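Long-range contacts in catalase (Bacillus pumilus, PDB 4QOL), which breaks down hydrogen peroxide to water and oxygen at a heme and also shows peroxidase-like reactivity toward phenolic substrates: residues A[135-139]-A[167-173]; A[271-277]-A[418-424]; A[309-315]-A[352-358]. Residues are numbered along the deposited sequence.

Contact 1 (A[135-139]-A[167-173]). With HEM (protoporphyrin IX containing Fe), chain E.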
loop_
_atom_site.group_PDB
_atom_site.type_symbol
_atom_site.label_atom_id
_atom_site.label_comp_id
_atom_site.label_asym_id
_atom_site.label_seq_id
_atom_site.Cartn_x
_atom_site.Cartn_y
_atom_site.Cartn_z
ATOM N N PHE A 135 0.374 33.562 5.374
ATOM C CA PHE A 135 1.032 32.388 5.869
ATOM C C PHE A 135 2.356 32.703 6.561
ATOM O O PHE A 135 2.871 33.808 6.469
ATOM C CB PHE A 135 1.252 31.363 4.727
ATOM C CG PHE A 135 1.150 29.969 5.157
ATOM C CD1 PHE A 135 -0.022 29.491 5.674
ATOM C CD2 PHE A 135 2.225 29.101 5.053
ATOM C CE1 PHE A 135 -0.139 28.196 6.146
ATOM C CE2 PHE A 135 2.130 27.786 5.474
ATOM C CZ PHE A 135 0.931 27.311 5.966
ATOM N N PHE A 136 2.918 31.679 7.193
ATOM C CA PHE A 136 4.158 31.809 7.992
ATOM C C PHE A 136 5.423 31.933 7.124
ATOM O O PHE A 136 6.408 32.502 7.527
ATOM C CB PHE A 136 4.407 30.536 8.828
ATOM C CG PHE A 136 3.285 30.122 9.727
ATOM C CD1 PHE A 136 2.293 29.254 9.259
ATOM C CD2 PHE A 136 3.282 30.514 11.047
ATOM C CE1 PHE A 136 1.303 28.810 10.079
ATOM C CE2 PHE A 136 2.271 30.077 11.885
ATOM C CZ PHE A 136 1.290 29.211 11.387
ATOM N N ILE A 137 5.349 31.400 5.905
ATOM C CA ILE A 137 6.496 31.196 5.024
ATOM C C ILE A 137 6.058 31.543 3.608
ATOM O O ILE A 137 4.888 31.684 3.364
ATOM C CB ILE A 137 7.035 29.753 5.053
ATOM C CG1 ILE A 137 5.946 28.711 4.759
ATOM C CG2 ILE A 137 7.733 29.454 6.385
ATOM C CD1 ILE A 137 6.485 27.328 4.464
ATOM N N ARG A 138 7.033 31.728 2.714
ATOM C CA ARG A 138 6.738 32.141 1.333
ATOM C C ARG A 138 7.334 31.205 0.272
ATOM O O ARG A 138 7.305 31.556 -0.914
ATOM C CB ARG A 138 7.224 33.594 1.108
ATOM C CG ARG A 138 8.726 33.724 1.279
ATOM C CD ARG A 138 9.302 35.061 0.774
ATOM N NE ARG A 138 8.781 36.163 1.499
ATOM C CZ ARG A 138 9.457 36.939 2.354
ATOM N NH1 ARG A 138 10.662 36.572 2.824
ATOM N NH2 ARG A 138 8.842 38.008 2.825
ATOM N N ASP A 139 7.925 30.065 0.683
ATOM C CA ASP A 139 8.515 29.140 -0.246
ATOM C C ASP A 139 8.205 27.749 0.244
ATOM O O ASP A 139 8.483 27.407 1.375
ATOM C CB ASP A 139 10.058 29.368 -0.371
ATOM C CG ASP A 139 10.674 28.601 -1.542
ATOM O OD1 ASP A 139 10.397 27.384 -1.645
ATOM O OD2 ASP A 139 11.359 29.210 -2.412
ATOM N N PHE A 167 12.334 27.805 15.040
ATOM C CA PHE A 167 12.111 27.974 13.576
ATOM C C PHE A 167 11.570 29.313 13.191
ATOM O O PHE A 167 12.067 29.941 12.245
ATOM C CB PHE A 167 11.164 26.856 13.019
ATOM C CG PHE A 167 10.841 26.985 11.557
ATOM C CD1 PHE A 167 11.678 26.421 10.549
ATOM C CD2 PHE A 167 9.716 27.701 11.174
ATOM C CE1 PHE A 167 11.361 26.659 9.179
ATOM C CE2 PHE A 167 9.441 27.976 9.840
ATOM C CZ PHE A 167 10.227 27.396 8.852
ATOM N N MET A 168 10.485 29.735 13.827
ATOM C CA MET A 168 9.833 30.969 13.446
ATOM C C MET A 168 10.718 32.195 13.607
ATOM O O MET A 168 10.763 33.065 12.704
ATOM C CB MET A 168 8.528 31.167 14.191
ATOM C CG MET A 168 7.456 30.180 13.868
ATOM S SD MET A 168 6.848 30.129 12.180
ATOM C CE MET A 168 5.837 28.633 12.378
ATOM N N THR A 169 11.444 32.273 14.702
ATOM C CA THR A 169 12.343 33.433 14.931
ATOM C C THR A 169 13.448 33.580 13.883
ATOM O O THR A 169 13.836 34.700 13.535
ATOM C CB THR A 169 12.969 33.411 16.357
ATOM O OG1 THR A 169 13.720 32.228 16.588
ATOM C CG2 THR A 169 11.892 33.619 17.394
ATOM N N LEU A 170 13.948 32.429 13.403
ATOM C CA LEU A 170 14.925 32.306 12.375
ATOM C C LEU A 170 14.350 32.422 10.931
ATOM O O LEU A 170 15.119 32.409 9.943
ATOM C CB LEU A 170 15.717 31.037 12.533
ATOM C CG LEU A 170 16.542 30.958 13.846
ATOM C CD1 LEU A 170 17.140 29.579 14.012
ATOM C CD2 LEU A 170 17.648 32.011 13.807
ATOM N N THR A 171 13.046 32.639 10.872
ATOM C CA THR A 171 12.247 32.746 9.637
ATOM C C THR A 171 11.385 33.960 9.846
ATOM O O THR A 171 10.168 33.899 9.980
ATOM C CB THR A 171 11.421 31.463 9.455
ATOM O OG1 THR A 171 12.316 30.343 9.506
ATOM C CG2 THR A 171 10.658 31.445 8.165
ATOM N N PRO A 172 12.044 35.180 9.816
ATOM C CA PRO A 172 11.345 36.414 10.209
ATOM C C PRO A 172 10.205 36.828 9.266
ATOM O O PRO A 172 9.346 37.608 9.652
ATOM C CB PRO A 172 12.467 37.473 10.206
ATOM C CG PRO A 172 13.505 36.884 9.261
ATOM C CD PRO A 172 13.459 35.399 9.561
ATOM N N GLU A 173 10.109 36.245 8.068
ATOM C CA GLU A 173 8.900 36.444 7.286
ATOM C C GLU A 173 7.598 35.937 7.964
ATOM O O GLU A 173 6.494 36.278 7.500
ATOM C CB GLU A 173 9.075 35.831 5.888
ATOM C CG GLU A 173 9.245 34.314 5.853
ATOM C CD GLU A 173 10.705 33.938 5.751
ATOM O OE1 GLU A 173 11.554 34.483 6.549
ATOM O OE2 GLU A 173 11.028 33.069 4.928
HETATM C CHA HEM E . -4.000 19.931 3.628
HETATM C CHB HEM E . 0.518 20.546 1.971
HETATM C CHC HEM E . 0.000 25.455 2.625
HETATM C CHD HEM E . -4.696 24.712 3.561
HETATM C C1A HEM E . -2.719 19.683 3.159
HETATM C C2A HEM E . -2.156 18.387 2.925
HETATM C C3A HEM E . -0.890 18.564 2.457
HETATM C C4A HEM E . -0.671 19.953 2.397
HETATM C CMA HEM E . 0.142 17.591 1.967
HETATM C CAA HEM E . -2.889 17.100 3.124
HETATM C CBA HEM E . -3.937 17.034 1.994
HETATM C CGA HEM E . -4.626 15.722 1.945
HETATM O O1A HEM E . -5.659 15.629 1.252
HETATM O O2A HEM E . -4.135 14.706 2.490
HETATM C C1B HEM E . 0.724 21.952 2.047
HETATM C C2B HEM E . 1.966 22.555 1.671
HETATM C C3B HEM E . 1.852 23.907 1.862
HETATM C C4B HEM E . 0.478 24.164 2.318
HETATM C CMB HEM E . 3.162 21.797 1.154
HETATM C CAB HEM E . 2.822 24.972 1.596
HETATM C CBB HEM E . 3.887 24.707 0.836
HETATM C C1C HEM E . -1.343 25.675 2.934
HETATM C C2C HEM E . -1.952 26.906 2.849
HETATM C C3C HEM E . -3.265 26.699 3.137
HETATM C C4C HEM E . -3.490 25.314 3.323
HETATM C CMC HEM E . -1.220 28.206 2.595
HETATM C CAC HEM E . -4.295 27.679 3.063
HETATM C CBC HEM E . -4.108 28.697 2.241
HETATM C C1D HEM E . -4.835 23.319 3.647
HETATM C C2D HEM E . -6.118 22.704 3.989
HETATM C C3D HEM E . -5.946 21.380 4.044
HETATM C C4D HEM E . -4.538 21.185 3.715
HETATM C CMD HEM E . -7.362 23.503 4.247
HETATM C CAD HEM E . -6.976 20.319 4.340
HETATM C CBD HEM E . -7.745 20.086 3.020
HETATM C CGD HEM E . -8.776 19.054 3.373
HETATM O O1D HEM E . -9.805 19.455 3.904
HETATM O O2D HEM E . -8.600 17.829 3.136
HETATM N NA HEM E . -1.794 20.665 2.797
HETATM N NB HEM E . -0.097 22.954 2.413
HETATM N NC HEM E . -2.289 24.697 3.147
HETATM N ND HEM E . -3.905 22.384 3.486
HETATM FE FE HEM E . -2.077 22.663 2.973
HETATM O O HOH W 1 3.812 36.080 7.836
HETATM O O HOH W 2 9.729 30.869 3.171
HETATM O O HOH W 3 12.796 36.969 4.845
HETATM O O HOH W 4 11.891 34.057 2.626
#

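Contact 2 (A[271-277]-A[418-424])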
loop_
_atom_site.group_PDB
_atom_site.type_symbol
_atom_site.label_atom_id
_atom_site.label_comp_id
_atom_site.label_asym_id
_atom_site.label_seq_id
_atom_site.Cartn_x
_atom_site.Cartn_y
_atom_site.Cartn_z
ATOM N N TYR A 271 2.658 45.573 -9.556
ATOM C CA TYR A 271 3.818 44.974 -8.862
ATOM C C TYR A 271 4.832 46.029 -8.584
ATOM O O TYR A 271 5.376 46.165 -7.468
ATOM C CB TYR A 271 4.512 43.878 -9.711
ATOM C CG TYR A 271 5.861 43.429 -9.086
ATOM C CD1 TYR A 271 5.912 42.418 -8.124
ATOM C CD2 TYR A 271 7.064 44.047 -9.424
ATOM C CE1 TYR A 271 7.111 42.025 -7.543
ATOM C CE2 TYR A 271 8.267 43.695 -8.823
ATOM C CZ TYR A 271 8.300 42.661 -7.899
ATOM O OH TYR A 271 9.497 42.252 -7.293
ATOM N N ASP A 272 5.151 46.777 -9.640
ATOM C CA ASP A 272 6.456 47.429 -9.684
ATOM C C ASP A 272 6.534 48.642 -8.836
ATOM O O ASP A 272 7.638 49.087 -8.531
ATOM C CB ASP A 272 6.776 47.887 -11.125
ATOM C CG ASP A 272 6.797 46.747 -12.085
ATOM O OD1 ASP A 272 7.763 45.964 -12.046
ATOM O OD2 ASP A 272 5.812 46.626 -12.817
ATOM N N GLU A 273 5.365 49.173 -8.495
ATOM C CA GLU A 273 5.243 50.344 -7.684
ATOM C C GLU A 273 4.923 50.107 -6.194
ATOM O O GLU A 273 4.976 51.051 -5.408
ATOM C CB GLU A 273 4.303 51.315 -8.429
ATOM C CG GLU A 273 5.089 52.160 -9.454
ATOM C CD GLU A 273 4.220 53.176 -10.156
ATOM O OE1 GLU A 273 3.154 53.528 -9.579
ATOM O OE2 GLU A 273 4.591 53.633 -11.290
ATOM N N LEU A 274 4.628 48.860 -5.778
ATOM C CA LEU A 274 4.341 48.519 -4.384
ATOM C C LEU A 274 5.661 48.331 -3.674
ATOM O O LEU A 274 6.640 47.997 -4.335
ATOM C CB LEU A 274 3.539 47.224 -4.300
ATOM C CG LEU A 274 2.087 47.220 -4.765
ATOM C CD1 LEU A 274 1.617 45.772 -4.903
ATOM C CD2 LEU A 274 1.217 47.935 -3.755
ATOM N N ASP A 275 5.678 48.449 -2.319
ATOM C CA ASP A 275 6.889 48.172 -1.528
ATOM C C ASP A 275 6.922 46.728 -0.919
ATOM O O ASP A 275 7.762 46.419 -0.052
ATOM C CB ASP A 275 7.071 49.218 -0.372
ATOM C CG ASP A 275 6.054 49.112 0.704
ATOM O OD1 ASP A 275 5.180 48.223 0.650
ATOM O OD2 ASP A 275 6.109 49.906 1.685
ATOM N N TYR A 276 6.075 45.856 -1.489
ATOM C CA TYR A 276 6.145 44.427 -1.216
ATOM C C TYR A 276 5.849 43.758 -2.533
ATOM O O TYR A 276 5.416 44.398 -3.527
ATOM C CB TYR A 276 5.155 44.072 -0.101
ATOM C CG TYR A 276 3.705 44.365 -0.441
ATOM C CD1 TYR A 276 3.125 45.589 -0.157
ATOM C CD2 TYR A 276 2.916 43.409 -1.037
ATOM C CE1 TYR A 276 1.787 45.858 -0.421
ATOM C CE2 TYR A 276 1.568 43.674 -1.323
ATOM C CZ TYR A 276 1.015 44.916 -1.086
ATOM O OH TYR A 276 -0.321 45.138 -1.370
ATOM N N ASP A 277 6.117 42.466 -2.573
ATOM C CA ASP A 277 5.729 41.588 -3.707
ATOM C C ASP A 277 4.267 41.143 -3.524
ATOM O O ASP A 277 3.921 40.530 -2.522
ATOM C CB ASP A 277 6.663 40.375 -3.766
ATOM C CG ASP A 277 6.399 39.457 -4.919
ATOM O OD1 ASP A 277 5.261 39.387 -5.447
ATOM O OD2 ASP A 277 7.349 38.801 -5.299
ATOM N N LYS A 418 12.120 42.739 -2.325
ATOM C CA LYS A 418 11.182 43.409 -1.411
ATOM C C LYS A 418 10.496 42.460 -0.403
ATOM O O LYS A 418 9.285 42.540 -0.242
ATOM C CB LYS A 418 10.080 44.151 -2.167
ATOM C CG LYS A 418 10.514 45.034 -3.340
ATOM C CD LYS A 418 9.245 45.612 -4.041
ATOM C CE LYS A 418 8.485 44.754 -5.056
ATOM N NZ LYS A 418 7.374 45.544 -5.706
ATOM N N PRO A 419 11.271 41.715 0.367
ATOM C CA PRO A 419 10.580 40.790 1.303
ATOM C C PRO A 419 9.855 41.518 2.390
ATOM O O PRO A 419 8.808 41.023 2.828
ATOM C CB PRO A 419 11.721 39.971 1.909
ATOM C CG PRO A 419 12.974 40.787 1.694
ATOM C CD PRO A 419 12.727 41.494 0.364
ATOM N N ASN A 420 10.418 42.645 2.876
ATOM C CA ASN A 420 9.673 43.557 3.766
ATOM C C ASN A 420 8.962 42.806 4.891
ATOM O O ASN A 420 7.725 42.882 5.013
ATOM C CB ASN A 420 8.627 44.374 2.941
ATOM C CG ASN A 420 8.391 45.794 3.485
ATOM O OD1 ASN A 420 7.841 46.708 2.790
ATOM N ND2 ASN A 420 8.748 45.984 4.707
ATOM N N ASP A 421 9.748 42.161 5.775
ATOM C CA ASP A 421 9.209 41.122 6.697
ATOM C C ASP A 421 8.442 41.683 7.867
ATOM O O ASP A 421 7.701 40.936 8.479
ATOM C CB ASP A 421 10.332 40.223 7.252
ATOM C CG ASP A 421 10.943 39.313 6.200
ATOM O OD1 ASP A 421 10.265 38.984 5.189
ATOM O OD2 ASP A 421 12.097 38.892 6.412
ATOM N N PHE A 422 8.591 42.989 8.156
ATOM C CA PHE A 422 8.038 43.587 9.395
ATOM C C PHE A 422 6.936 44.624 9.253
ATOM O O PHE A 422 6.165 44.828 10.181
ATOM C CB PHE A 422 9.157 44.111 10.288
ATOM C CG PHE A 422 10.253 43.154 10.479
ATOM C CD1 PHE A 422 10.081 42.064 11.315
ATOM C CD2 PHE A 422 11.452 43.259 9.788
ATOM C CE1 PHE A 422 11.085 41.162 11.520
ATOM C CE2 PHE A 422 12.457 42.310 9.947
ATOM C CZ PHE A 422 12.260 41.236 10.816
ATOM N N LYS A 423 6.827 45.269 8.089
ATOM C CA LYS A 423 5.932 46.367 7.964
ATOM C C LYS A 423 4.469 46.042 8.194
ATOM O O LYS A 423 3.806 46.701 8.969
ATOM C CB LYS A 423 6.114 47.050 6.592
ATOM C CG LYS A 423 5.180 48.227 6.436
ATOM C CD LYS A 423 5.530 49.112 5.237
ATOM C CE LYS A 423 4.308 49.915 4.828
ATOM N NZ LYS A 423 4.612 50.837 3.692
ATOM N N GLN A 424 3.946 45.041 7.481
ATOM C CA GLN A 424 2.536 44.707 7.650
ATOM C C GLN A 424 2.203 44.145 9.020
ATOM O O GLN A 424 1.070 44.306 9.476
ATOM C CB GLN A 424 2.109 43.721 6.542
ATOM C CG GLN A 424 2.116 44.354 5.166
ATOM C CD GLN A 424 1.295 43.579 4.171
ATOM O OE1 GLN A 424 0.836 42.474 4.455
ATOM N NE2 GLN A 424 1.008 44.199 2.992
HETATM O O HOH W 5 8.947 47.257 -6.768
HETATM O O HOH W 6 2.792 48.770 1.888
HETATM O O HOH W 7 6.943 41.175 -0.214
#

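Contact 3 (A[309-315]-A[352-358])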
loop_
_atom_site.group_PDB
_atom_site.type_symbol
_atom_site.label_atom_id
_atom_site.label_comp_id
_atom_site.label_asym_id
_atom_site.label_seq_id
_atom_site.Cartn_x
_atom_site.Cartn_y
_atom_site.Cartn_z
ATOM N N ALA A 309 -16.236 7.977 4.058
ATOM C CA ALA A 309 -16.253 7.841 2.649
ATOM C C ALA A 309 -16.191 9.209 1.966
ATOM O O ALA A 309 -15.677 9.327 0.851
ATOM C CB ALA A 309 -17.492 7.045 2.157
ATOM N N GLU A 310 -16.786 10.214 2.612
ATOM C CA GLU A 310 -16.952 11.556 2.034
ATOM C C GLU A 310 -16.007 12.561 2.655
ATOM O O GLU A 310 -15.236 13.164 1.946
ATOM C CB GLU A 310 -18.416 11.992 2.192
ATOM C CG GLU A 310 -19.359 11.104 1.382
ATOM C CD GLU A 310 -20.791 11.324 1.713
ATOM O OE1 GLU A 310 -21.261 12.415 1.392
ATOM O OE2 GLU A 310 -21.430 10.416 2.326
ATOM N N THR A 311 -15.983 12.695 3.963
ATOM C CA THR A 311 -15.099 13.695 4.579
ATOM C C THR A 311 -13.642 13.202 4.682
ATOM O O THR A 311 -12.719 13.903 4.244
ATOM C CB THR A 311 -15.645 14.179 5.921
ATOM O OG1 THR A 311 -16.971 14.689 5.732
ATOM C CG2 THR A 311 -14.785 15.216 6.547
ATOM N N GLU A 312 -13.454 11.990 5.202
ATOM C CA GLU A 312 -12.095 11.512 5.395
ATOM C C GLU A 312 -11.414 11.323 4.045
ATOM O O GLU A 312 -10.249 11.672 3.906
ATOM C CB GLU A 312 -12.044 10.282 6.273
ATOM C CG GLU A 312 -10.618 9.877 6.576
ATOM C CD GLU A 312 -9.872 10.863 7.487
ATOM O OE1 GLU A 312 -8.641 10.847 7.451
ATOM O OE2 GLU A 312 -10.535 11.608 8.251
ATOM N N GLN A 313 -12.142 10.835 3.036
ATOM C CA GLN A 313 -11.524 10.540 1.738
ATOM C C GLN A 313 -11.550 11.768 0.740
ATOM O O GLN A 313 -11.059 11.617 -0.324
ATOM C CB GLN A 313 -12.250 9.393 1.027
ATOM C CG GLN A 313 -11.939 8.009 1.588
ATOM C CD GLN A 313 -12.467 6.883 0.753
ATOM O OE1 GLN A 313 -11.732 5.916 0.466
ATOM N NE2 GLN A 313 -13.701 6.978 0.368
ATOM N N ALA A 314 -12.132 12.903 1.114
ATOM C CA ALA A 314 -12.074 14.087 0.325
ATOM C C ALA A 314 -10.676 14.532 0.031
ATOM O O ALA A 314 -9.794 14.612 0.911
ATOM C CB ALA A 314 -12.894 15.198 0.921
ATOM N N ALA A 315 -10.440 14.887 -1.208
ATOM C CA ALA A 315 -9.160 15.292 -1.707
ATOM C C ALA A 315 -9.366 16.656 -2.413
ATOM O O ALA A 315 -10.059 16.726 -3.426
ATOM C CB ALA A 315 -8.618 14.268 -2.738
ATOM N N TYR A 352 -7.810 7.771 -6.607
ATOM C CA TYR A 352 -8.613 8.545 -5.649
ATOM C C TYR A 352 -9.588 9.489 -6.268
ATOM O O TYR A 352 -10.628 9.829 -5.650
ATOM C CB TYR A 352 -7.688 9.305 -4.651
ATOM C CG TYR A 352 -7.042 10.579 -5.333
ATOM C CD1 TYR A 352 -5.864 10.538 -6.105
ATOM C CD2 TYR A 352 -7.602 11.829 -5.119
ATOM C CE1 TYR A 352 -5.293 11.701 -6.653
ATOM C CE2 TYR A 352 -7.063 12.973 -5.699
ATOM C CZ TYR A 352 -5.909 12.907 -6.451
ATOM O OH TYR A 352 -5.342 14.025 -7.018
ATOM N N MET A 353 -9.336 9.893 -7.519
ATOM C CA MET A 353 -10.299 10.771 -8.216
ATOM C C MET A 353 -11.616 10.098 -8.625
ATOM O O MET A 353 -12.566 10.777 -9.055
ATOM C CB MET A 353 -9.583 11.414 -9.420
ATOM C CG MET A 353 -8.563 12.501 -9.058
ATOM S SD MET A 353 -9.278 13.891 -8.142
ATOM C CE MET A 353 -10.368 14.550 -9.416
ATOM N N ARG A 354 -11.685 8.783 -8.488
ATOM C CA ARG A 354 -12.933 8.025 -8.642
ATOM C C ARG A 354 -13.772 7.832 -7.406
ATOM O O ARG A 354 -14.892 7.302 -7.458
ATOM C CB ARG A 354 -12.591 6.652 -9.256
ATOM C CG ARG A 354 -11.836 6.711 -10.592
ATOM C CD ARG A 354 -12.610 7.509 -11.639
ATOM N NE ARG A 354 -12.027 7.314 -12.976
ATOM C CZ ARG A 354 -12.629 7.670 -14.126
ATOM N NH1 ARG A 354 -13.824 8.212 -14.137
ATOM N NH2 ARG A 354 -12.016 7.471 -15.267
ATOM N N ILE A 355 -13.251 8.242 -6.261
ATOM C CA ILE A 355 -14.017 8.187 -5.069
ATOM C C ILE A 355 -15.124 9.227 -5.226
ATOM O O ILE A 355 -14.854 10.328 -5.604
ATOM C CB ILE A 355 -13.133 8.542 -3.882
ATOM C CG1 ILE A 355 -12.076 7.464 -3.661
ATOM C CG2 ILE A 355 -13.954 8.753 -2.589
ATOM C CD1 ILE A 355 -10.984 7.839 -2.682
ATOM N N PRO A 356 -16.361 8.870 -4.928
ATOM C CA PRO A 356 -17.503 9.752 -5.296
ATOM C C PRO A 356 -17.395 11.226 -4.942
ATOM O O PRO A 356 -17.619 12.067 -5.825
ATOM C CB PRO A 356 -18.704 9.076 -4.650
ATOM C CG PRO A 356 -18.382 7.627 -4.641
ATOM C CD PRO A 356 -16.845 7.532 -4.451
ATOM N N VAL A 357 -17.002 11.582 -3.689
ATOM C CA VAL A 357 -16.883 12.972 -3.368
ATOM C C VAL A 357 -15.882 13.728 -4.209
ATOM O O VAL A 357 -16.014 14.948 -4.441
ATOM C CB VAL A 357 -16.592 13.144 -1.852
ATOM C CG1 VAL A 357 -15.200 12.616 -1.483
ATOM C CG2 VAL A 357 -16.758 14.595 -1.442
ATOM N N ASN A 358 -14.890 13.028 -4.761
ATOM C CA ASN A 358 -13.868 13.668 -5.581
ATOM C C ASN A 358 -14.156 13.705 -7.084
ATOM O O ASN A 358 -13.470 14.385 -7.822
ATOM C CB ASN A 358 -12.551 12.958 -5.367
ATOM C CG ASN A 358 -12.106 13.008 -3.904
ATOM O OD1 ASN A 358 -12.310 13.997 -3.226
ATOM N ND2 ASN A 358 -11.444 11.940 -3.440
HETATM O O HOH W 8 -17.234 9.620 -1.463
#

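Contact 1 (A[135-139]-A[167-173])
The polar links between the two segments run through water: one molecule bridges backbone to backbone and three tie R138 to the E173 carboxylate. Water 1 donates to F135 O (2.8 Å) and to E173 O (2.7 Å). Water 2 accepts from R138 N at 2.9 Å and donates to E173 OE2 at 3.1 Å. Water 4 accepts a hydrogen bond from R138 NH1 (2.8 Å) and donates one to E173 OE2 (2.6 Å), while water 3 links the same NH1 (3.0 Å) to E173 OE1 by a weak bond of 3.3 Å. The water bridges fit the way the charges meet. R138 NH1 is 4.1 Å from E173 OE2, but that oxygen lies well out of the guanidinium plane, and it is E173 CB that sits over the guanidinium face, 3.5 Å from NH1. The firm salt bridges of R138 go from NH2 to D280 and D421. In the catalase fold this is where the loop after strand 123-130, which lines the heme pocket, meets the end of helix 161-169. F135 faces the heme, its CD1 3.5 Å from HEM CMC, with that methyl over one face of the ring. Next in the chain, F136 CD2 meets M168 CE at 3.4 Å, a Met-aromatic contact with SD 4.9 Å from the ring centroid, and helices 143-150 and 175-181 also pack on F136. I137 CG2 touches the edge of the F167 ring at CZ (4.1 Å) and T171 CG2 (4.0 Å). T171 OG1 donates to F167 O at 2.8 Å, tying the residues just past the helix back to its last turn.

Contact 2 (A[271-277]-A[418-424])
Y271 comes first, and its ring is a platform for a lysine: K418 NZ stands 3.8 Å from the ring centroid and 13° off the normal, a cation-pi contact over the face. R29 of a neighbouring subunit makes another cation-pi contact with Y271. At D272 the backbone takes part through water 5, which donates to D272 O (2.9 Å) and accepts from K418 NZ (2.6 Å). The chain then curls round the ammonium group, so that K418 NZ donates to L274 O at 2.9 Å and to Y276 O at 3.1 Å. A lysine held by backbone carbonyls and an aromatic face thus pins the loop between strands 258-267 and 293-302 of the catalase barrel to the linker entering helix 423-431, the first helix of the C-terminal helical region. D275 adds a second lysine: its OD2 forms a salt bridge with K423 NZ at 2.7 Å, and water 6, 2.7 Å from D275 OD1, reaches the same NZ weakly. Y276 offers its ring face to Q424, with CE1 3.9 Å from NE2, while Q424 OE1 accepts a bond from T284 N. At D277, water 7 joins D277 N (2.8 Å) to K418 O (2.7 Å).

Contact 3 (A[309-315]-A[352-358])
Y352 starts a short 3-10 turn, and its CD2 comes within 3.6 Å of A315 CB. Its carbonyl stays inside the segment, Y352 O accepting from I355 N at 3.1 Å and from N358 ND2 at 3.2 Å. I355 puts CG2 3.5 Å from Q313 NE2 and 3.9 Å from A309 O; that Q313 amide also donates to A309 O (3.1 Å) and to T374 O of a neighbouring subunit. V357, in a second 3-10 turn, wedges CG1 against the end of helix 307-312, 3.5 Å from E310 O and 3.9 Å from A314 CA. Its own nitrogen reaches the helix through water 8, which accepts from V357 N (3.0 Å) and donates to A309 O (2.8 Å). The chain it packs on runs close to the heme, and A314 O accepts from R347, an arginine that also hydrogen-bonds the heme. N358 completes the join: ND2 donates to Q313 O at 3.2 Å and OD1 accepts from A315 N at 2.9 Å. One amide group therefore bonds to the backbone on both sides of A314 and also to its own turn at Y352, which fixes how the loop after helix 331-348 sits on the chain leaving helix 307-312.

Contacts 1 and 2 are neighbours, their centres 15 Å apart on the same side of the chain's centre, and they touch directly: R138 NH2 forms a salt bridge with D421 OD1 at 2.9 Å. That bridge ties the heme-pocket loop to the start of the C-terminal helical region, which contact 2 in turn fastens to the barrel loop. Contact 3 lies on the opposite side, its centre 32 Å from that of contact 1 and 39 Å from that of contact 2. Along the chain, contact 1 closes before the others open, whereas both segments of contact 3 fall between 271-277 and 418-424. Contacts 1 and 3 approach the heme from different directions, through F135 and near A315, while contact 2 belongs to the surface.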